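Thermostable carboxypeptidase 1 (Pyrococcus furiosus, PDB 1KA2) is a metal-dependent carboxypeptidase of the M32 family that releases amino acids one after another from the C-terminus of peptides, with broad specificity. Local coordinates at residues 400-403 / 404-408; 149-152 / 153-157. All blocks are in the same frame, centred on the assembly; numbering follows the deposited sequence.

In the fold
Both interactions are local contacts in the loops that carry the chain from one helix to the next, and they show how differently such turns can be held. Interaction 1, in the loop between helices 383-395 and 411-414, is partly buried: a surface salt bridge lies at one end and buried residues at the other, with backbone hydrogen bonds between. Interaction 2 joins helices 132-149 and 155-163 at the surface and relies on an aromatic ring packed against a proline, with a side-chain-to-backbone hydrogen bond inside 153-157. They share no helix; their centres are about 30 Å apart, their nearest atoms about 14 Å, and both lie away from the metal site.

Interaction 1: residues 400-403 / 404-408; sequences RKYS and EGILQ
Glu404 turns its carboxylate back along the chain to grip Arg400 with both oxygens. OE2 of Glu404 receives NH2 of Arg400 at 2.9 Å on its syn side, forming a salt bridge whose acceptor lies in the guanidinium plane; the two flat groups are 26° apart. The other oxygen has two donors, Arg400 N at 3.1 Å from Glu404 OE1 in a nearly straight bond (166°), and Arg400 NE, a weak bond at 3.3 Å from that same oxygen. Were Glu404 cut back to an alanine, the Arg400 guanidinium would probably lose this anionic mate and be freer to swing, and the backbone N of Arg400 would lose this acceptor. CG of Lys401 lies 3.4 Å from CG of Glu404; with chi1 at 44° and the chain extended beyond, the lysine passes across the glutamate at about a right angle, its CG and CE both bearing on CG of Glu404.

Two overlapping turns bring the glutamate round. Glu404 N bonds to Lys401 O at 3.1 Å, and Gly405 N to Tyr402 O at 3.0 Å. Tyr402 O also takes Leu407 N, 3.1 Å away and from the opposite face of the carbonyl plane, so that one oxygen ties down both ends of the 405-407 segment. Gly405 to Gln408 form a type I beta turn and are the first four residues assigned to the GXXQDXHW motif of M32 peptidases. Gln408 reaches beyond it, bonding through OE1 to the backbone N of Arg351 and through NE2 to Phe349 O, while Ser403 OG bonds to Asp126.

Farther out, CD2 of Leu407 rests 3.7 Å from CB of Tyr402. CG2 of Ile406 approaches the Tyr402 ring obliquely, and Ile406 itself packs on Leu383, Pro384 and Trp387 of helix 383-395.

Interaction 2: residues 149-152 / 153-157; sequences LGYE and EEPYD
Tyr151 and Pro155 meet in a CH-pi contact on the surface, at the turn that links helix 132-149 to helix 155-163. This helix-loop-helix connection leaves the first helix at Gly150, whose positive phi would jam a side chain against the carbonyl of Leu149. The next residue, Tyr151, has its CG between the backbone N and the carbonyl carbon (chi1 53°), which lays the ring against the start of the second helix. CA of Pro155 stands over the ring centre, 3.4 Å from the Tyr151 centroid and only 2° off the normal. The proline ring follows the same face toward the phenol end, CG of Pro155 coming to 3.6 Å from CZ of Tyr151. Glu154 O comes in obliquely at the other end of the ring, 3.2 Å from CD1 of Tyr151. The hydroxyl of the tyrosine reaches back to Glu147, near the end of the preceding helix.

Asp157, in the first turn of the second helix, reaches back to the loop. Its OD1 bonds to Thr169 N, while OD2 of Asp157 accepts the backbone N of Glu154 at 2.6 Å, on the anti side and 33° out of the carboxylate plane.

Interaction 1: residues 400-403 / 404-408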
ATOM      1  N   ARG A 400     -32.353  13.737 -21.645  1.00 46.68           N
ATOM      2  CA  ARG A 400     -32.571  15.132 -21.998  1.00 47.02           C
ATOM      3  C   ARG A 400     -31.254  15.883 -22.063  1.00 46.95           C
ATOM      4  O   ARG A 400     -31.179  16.987 -22.603  1.00 49.30           O
ATOM      5  CB  ARG A 400     -33.494  15.776 -20.965  1.00 48.36           C
ATOM      6  CG  ARG A 400     -34.826  15.064 -20.848  1.00 49.57           C
ATOM      7  CD  ARG A 400     -35.473  15.355 -19.529  1.00 53.60           C
ATOM      8  NE  ARG A 400     -34.614  14.942 -18.427  1.00 51.93           N
ATOM      9  CZ  ARG A 400     -34.821  15.293 -17.165  1.00 52.96           C
ATOM     10  NH1 ARG A 400     -35.861  16.062 -16.862  1.00 51.15           N
ATOM     11  NH2 ARG A 400     -33.987  14.885 -16.218  1.00 50.48           N
ATOM     12  N   LYS A 401     -30.214  15.280 -21.503  1.00 45.48           N
ATOM     13  CA  LYS A 401     -28.893  15.875 -21.504  1.00 44.78           C
ATOM     14  C   LYS A 401     -27.831  14.783 -21.663  1.00 45.21           C
ATOM     15  O   LYS A 401     -28.050  13.629 -21.299  1.00 45.60           O
ATOM     16  CB  LYS A 401     -28.677  16.679 -20.222  1.00 43.55           C
ATOM     17  CG  LYS A 401     -29.143  16.001 -18.951  1.00 42.07           C
ATOM     18  CD  LYS A 401     -28.736  16.842 -17.746  1.00 43.98           C
ATOM     19  CE  LYS A 401     -29.165  16.218 -16.444  1.00 40.14           C
ATOM     20  NZ  LYS A 401     -28.713  17.042 -15.300  1.00 41.78           N
ATOM     21  N   TYR A 402     -26.684  15.153 -22.215  1.00 44.74           N
ATOM     22  CA  TYR A 402     -25.616  14.194 -22.461  1.00 45.43           C
ATOM     23  C   TYR A 402     -25.166  13.389 -21.243  1.00 45.13           C
ATOM     24  O   TYR A 402     -24.839  12.211 -21.375  1.00 45.70           O
ATOM     25  CB  TYR A 402     -24.421  14.910 -23.110  1.00 45.86           C
ATOM     26  CG  TYR A 402     -24.717  15.432 -24.505  1.00 46.84           C
ATOM     27  CD1 TYR A 402     -24.550  16.783 -24.820  1.00 48.49           C
ATOM     28  CD2 TYR A 402     -25.165  14.574 -25.513  1.00 48.39           C
ATOM     29  CE1 TYR A 402     -24.823  17.269 -26.108  1.00 47.48           C
ATOM     30  CE2 TYR A 402     -25.439  15.047 -26.807  1.00 47.10           C
ATOM     31  CZ  TYR A 402     -25.265  16.395 -27.097  1.00 48.78           C
ATOM     32  OH  TYR A 402     -25.518  16.864 -28.375  1.00 47.94           O
ATOM     33  N   SER A 403     -25.171  14.005 -20.061  1.00 45.39           N
ATOM     34  CA  SER A 403     -24.744  13.316 -18.839  1.00 43.15           C
ATOM     35  C   SER A 403     -25.670  12.175 -18.410  1.00 42.64           C
ATOM     36  O   SER A 403     -25.228  11.228 -17.756  1.00 41.32           O
ATOM     37  CB  SER A 403     -24.574  14.317 -17.687  1.00 42.89           C
ATOM     38  OG  SER A 403     -25.744  15.091 -17.481  1.00 44.76           O
ATOM     39  N   GLU A 404     -26.950  12.271 -18.763  1.00 41.54           N
ATOM     40  CA  GLU A 404     -27.910  11.219 -18.441  1.00 40.74           C
ATOM     41  C   GLU A 404     -27.819  10.153 -19.511  1.00 38.81           C
ATOM     42  O   GLU A 404     -28.351   9.060 -19.345  1.00 38.84           O
ATOM     43  CB  GLU A 404     -29.342  11.736 -18.455  1.00 40.71           C
ATOM     44  CG  GLU A 404     -29.605  12.893 -17.569  1.00 43.71           C
ATOM     45  CD  GLU A 404     -31.070  13.230 -17.549  1.00 44.77           C
ATOM     46  OE1 GLU A 404     -31.627  13.491 -18.640  1.00 44.10           O
ATOM     47  OE2 GLU A 404     -31.651  13.216 -16.444  1.00 45.88           O
ATOM     48  N   GLY A 405     -27.152  10.473 -20.612  1.00 37.72           N
ATOM     49  CA  GLY A 405     -27.044   9.507 -21.689  1.00 37.27           C
ATOM     50  C   GLY A 405     -25.675   8.945 -22.015  1.00 37.01           C
ATOM     51  O   GLY A 405     -24.985   8.408 -21.165  1.00 37.52           O
ATOM     52  N   ILE A 406     -25.296   9.089 -23.277  1.00 36.66           N
ATOM     53  CA  ILE A 406     -24.033   8.586 -23.800  1.00 37.22           C
ATOM     54  C   ILE A 406     -22.769   8.964 -22.998  1.00 37.23           C
ATOM     55  O   ILE A 406     -21.743   8.308 -23.104  1.00 37.86           O
ATOM     56  CB  ILE A 406     -23.875   9.049 -25.270  1.00 36.29           C
ATOM     57  CG1 ILE A 406     -22.727   8.310 -25.956  1.00 34.28           C
ATOM     58  CG2 ILE A 406     -23.683  10.559 -25.296  1.00 35.75           C
ATOM     59  CD1 ILE A 406     -22.627   8.627 -27.466  1.00 34.34           C
ATOM     60  N   LEU A 407     -22.855  10.008 -22.189  1.00 37.44           N
ATOM     61  CA  LEU A 407     -21.702  10.451 -21.425  1.00 37.88           C
ATOM     62  C   LEU A 407     -21.572   9.903 -19.999  1.00 38.05           C
ATOM     63  O   LEU A 407     -20.555  10.114 -19.337  1.00 37.86           O
ATOM     64  CB  LEU A 407     -21.700  11.984 -21.397  1.00 38.59           C
ATOM     65  CG  LEU A 407     -20.528  12.691 -22.088  1.00 41.63           C
ATOM     66  CD1 LEU A 407     -20.175  12.015 -23.428  1.00 39.77           C
ATOM     67  CD2 LEU A 407     -20.901  14.162 -22.266  1.00 42.61           C
ATOM     68  N   GLN A 408     -22.593   9.198 -19.524  1.00 35.58           N
ATOM     69  CA  GLN A 408     -22.571   8.693 -18.152  1.00 34.06           C
ATOM     70  C   GLN A 408     -21.432   7.773 -17.709  1.00 35.13           C
ATOM     71  O   GLN A 408     -20.993   7.857 -16.556  1.00 34.61           O
ATOM     72  CB  GLN A 408     -23.902   8.017 -17.807  1.00 31.76           C
ATOM     73  CG  GLN A 408     -24.208   6.736 -18.577  1.00 30.18           C
ATOM     74  CD  GLN A 408     -25.551   6.153 -18.175  1.00 31.32           C
ATOM     75  OE1 GLN A 408     -25.628   5.237 -17.349  1.00 31.11           O
ATOM     76  NE2 GLN A 408     -26.624   6.698 -18.747  1.00 26.83           N
TER

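Interaction 2: residues 149-152 / 153-157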
ATOM      1  N   LEU A 149      -5.292  -7.977 -33.011  1.00 47.01           N
ATOM      2  CA  LEU A 149      -5.635  -9.187 -32.270  1.00 47.46           C
ATOM      3  C   LEU A 149      -5.986 -10.351 -33.195  1.00 49.24           C
ATOM      4  O   LEU A 149      -5.546 -11.479 -32.973  1.00 48.88           O
ATOM      5  CB  LEU A 149      -6.823  -8.919 -31.337  1.00 47.32           C
ATOM      6  CG  LEU A 149      -6.647  -8.300 -29.940  1.00 46.32           C
ATOM      7  CD1 LEU A 149      -5.220  -7.864 -29.695  1.00 45.88           C
ATOM      8  CD2 LEU A 149      -7.602  -7.125 -29.807  1.00 44.33           C
ATOM      9  N   GLY A 150      -6.782 -10.071 -34.226  1.00 50.14           N
ATOM     10  CA  GLY A 150      -7.191 -11.106 -35.157  1.00 49.64           C
ATOM     11  C   GLY A 150      -8.578 -11.590 -34.783  1.00 50.37           C
ATOM     12  O   GLY A 150      -8.958 -11.510 -33.616  1.00 51.06           O
ATOM     13  N   TYR A 151      -9.335 -12.092 -35.755  1.00 50.29           N
ATOM     14  CA  TYR A 151     -10.696 -12.569 -35.498  1.00 51.08           C
ATOM     15  C   TYR A 151     -11.247 -13.356 -36.683  1.00 53.48           C
ATOM     16  O   TYR A 151     -10.920 -13.067 -37.833  1.00 54.09           O
ATOM     17  CB  TYR A 151     -11.600 -11.372 -35.219  1.00 48.47           C
ATOM     18  CG  TYR A 151     -11.520 -10.316 -36.299  1.00 46.71           C
ATOM     19  CD1 TYR A 151     -12.330 -10.386 -37.436  1.00 46.30           C
ATOM     20  CD2 TYR A 151     -10.604  -9.265 -36.206  1.00 44.02           C
ATOM     21  CE1 TYR A 151     -12.228  -9.433 -38.457  1.00 44.47           C
ATOM     22  CE2 TYR A 151     -10.492  -8.309 -37.217  1.00 42.46           C
ATOM     23  CZ  TYR A 151     -11.307  -8.400 -38.341  1.00 44.12           C
ATOM     24  OH  TYR A 151     -11.198  -7.472 -39.355  1.00 43.18           O
ATOM     25  N   GLU A 152     -12.095 -14.341 -36.410  1.00 56.58           N
ATOM     26  CA  GLU A 152     -12.669 -15.140 -37.489  1.00 59.80           C
ATOM     27  C   GLU A 152     -13.846 -14.451 -38.173  1.00 59.66           C
ATOM     28  O   GLU A 152     -13.752 -14.044 -39.330  1.00 61.10           O
ATOM     29  CB  GLU A 152     -13.092 -16.526 -36.967  1.00 63.10           C
ATOM     30  CG  GLU A 152     -14.514 -16.625 -36.417  1.00 67.59           C
ATOM     31  CD  GLU A 152     -14.596 -17.321 -35.068  1.00 70.91           C
ATOM     32  OE1 GLU A 152     -13.553 -17.799 -34.563  1.00 71.79           O
ATOM     33  OE2 GLU A 152     -15.718 -17.389 -34.511  1.00 72.12           O
ATOM     34  N   GLU A 153     -14.942 -14.291 -37.441  1.00 59.53           N
ATOM     35  CA  GLU A 153     -16.160 -13.689 -37.972  1.00 58.37           C
ATOM     36  C   GLU A 153     -16.143 -12.168 -38.047  1.00 57.17           C
ATOM     37  O   GLU A 153     -15.959 -11.587 -39.121  1.00 57.64           O
ATOM     38  CB  GLU A 153     -17.359 -14.160 -37.141  1.00 60.23           C
ATOM     39  CG  GLU A 153     -18.726 -13.822 -37.728  1.00 63.63           C
ATOM     40  CD  GLU A 153     -19.044 -14.616 -38.989  1.00 64.57           C
ATOM     41  OE1 GLU A 153     -18.244 -15.506 -39.360  1.00 65.37           O
ATOM     42  OE2 GLU A 153     -20.102 -14.351 -39.605  1.00 65.40           O
ATOM     43  N   GLU A 154     -16.326 -11.526 -36.899  1.00 55.20           N
ATOM     44  CA  GLU A 154     -16.354 -10.063 -36.806  1.00 52.47           C
ATOM     45  C   GLU A 154     -15.178  -9.469 -36.047  1.00 50.95           C
ATOM     46  O   GLU A 154     -14.565 -10.128 -35.207  1.00 51.30           O
ATOM     47  CB  GLU A 154     -17.605  -9.586 -36.082  1.00 52.87           C
ATOM     48  CG  GLU A 154     -18.908  -9.953 -36.701  1.00 53.26           C
ATOM     49  CD  GLU A 154     -20.046  -9.672 -35.751  1.00 52.01           C
ATOM     50  OE1 GLU A 154     -20.090  -8.550 -35.208  1.00 53.56           O
ATOM     51  OE2 GLU A 154     -20.889 -10.567 -35.542  1.00 52.77           O
ATOM     52  N   PRO A 155     -14.864  -8.194 -36.326  1.00 48.71           N
ATOM     53  CA  PRO A 155     -13.764  -7.500 -35.657  1.00 46.94           C
ATOM     54  C   PRO A 155     -14.128  -7.346 -34.179  1.00 44.58           C
ATOM     55  O   PRO A 155     -13.266  -7.358 -33.309  1.00 42.32           O
ATOM     56  CB  PRO A 155     -13.720  -6.150 -36.372  1.00 47.50           C
ATOM     57  CG  PRO A 155     -14.258  -6.463 -37.735  1.00 47.99           C
ATOM     58  CD  PRO A 155     -15.407  -7.378 -37.426  1.00 48.42           C
ATOM     59  N   TYR A 156     -15.425  -7.215 -33.911  1.00 42.93           N
ATOM     60  CA  TYR A 156     -15.902  -7.048 -32.550  1.00 42.55           C
ATOM     61  C   TYR A 156     -15.678  -8.295 -31.699  1.00 42.60           C
ATOM     62  O   TYR A 156     -15.751  -8.227 -30.473  1.00 43.07           O
ATOM     63  CB  TYR A 156     -17.381  -6.668 -32.545  1.00 40.86           C
ATOM     64  CG  TYR A 156     -17.888  -6.218 -31.192  1.00 40.86           C
ATOM     65  CD1 TYR A 156     -18.899  -6.922 -30.537  1.00 37.58           C
ATOM     66  CD2 TYR A 156     -17.346  -5.093 -30.560  1.00 40.14           C
ATOM     67  CE1 TYR A 156     -19.364  -6.519 -29.283  1.00 41.04           C
ATOM     68  CE2 TYR A 156     -17.802  -4.682 -29.303  1.00 39.90           C
ATOM     69  CZ  TYR A 156     -18.812  -5.401 -28.673  1.00 39.54           C
ATOM     70  OH  TYR A 156     -19.278  -4.997 -27.447  1.00 37.25           O
ATOM     71  N   ASP A 157     -15.402  -9.426 -32.343  1.00 41.63           N
ATOM     72  CA  ASP A 157     -15.144 -10.661 -31.608  1.00 42.30           C
ATOM     73  C   ASP A 157     -13.811 -10.526 -30.892  1.00 41.92           C
ATOM     74  O   ASP A 157     -13.633 -11.052 -29.798  1.00 42.37           O
ATOM     75  CB  ASP A 157     -15.052 -11.876 -32.540  1.00 43.70           C
ATOM     76  CG  ASP A 157     -16.351 -12.180 -33.246  1.00 44.29           C
ATOM     77  OD1 ASP A 157     -17.413 -12.179 -32.597  1.00 47.32           O
ATOM     78  OD2 ASP A 157     -16.304 -12.438 -34.460  1.00 46.24           O
TER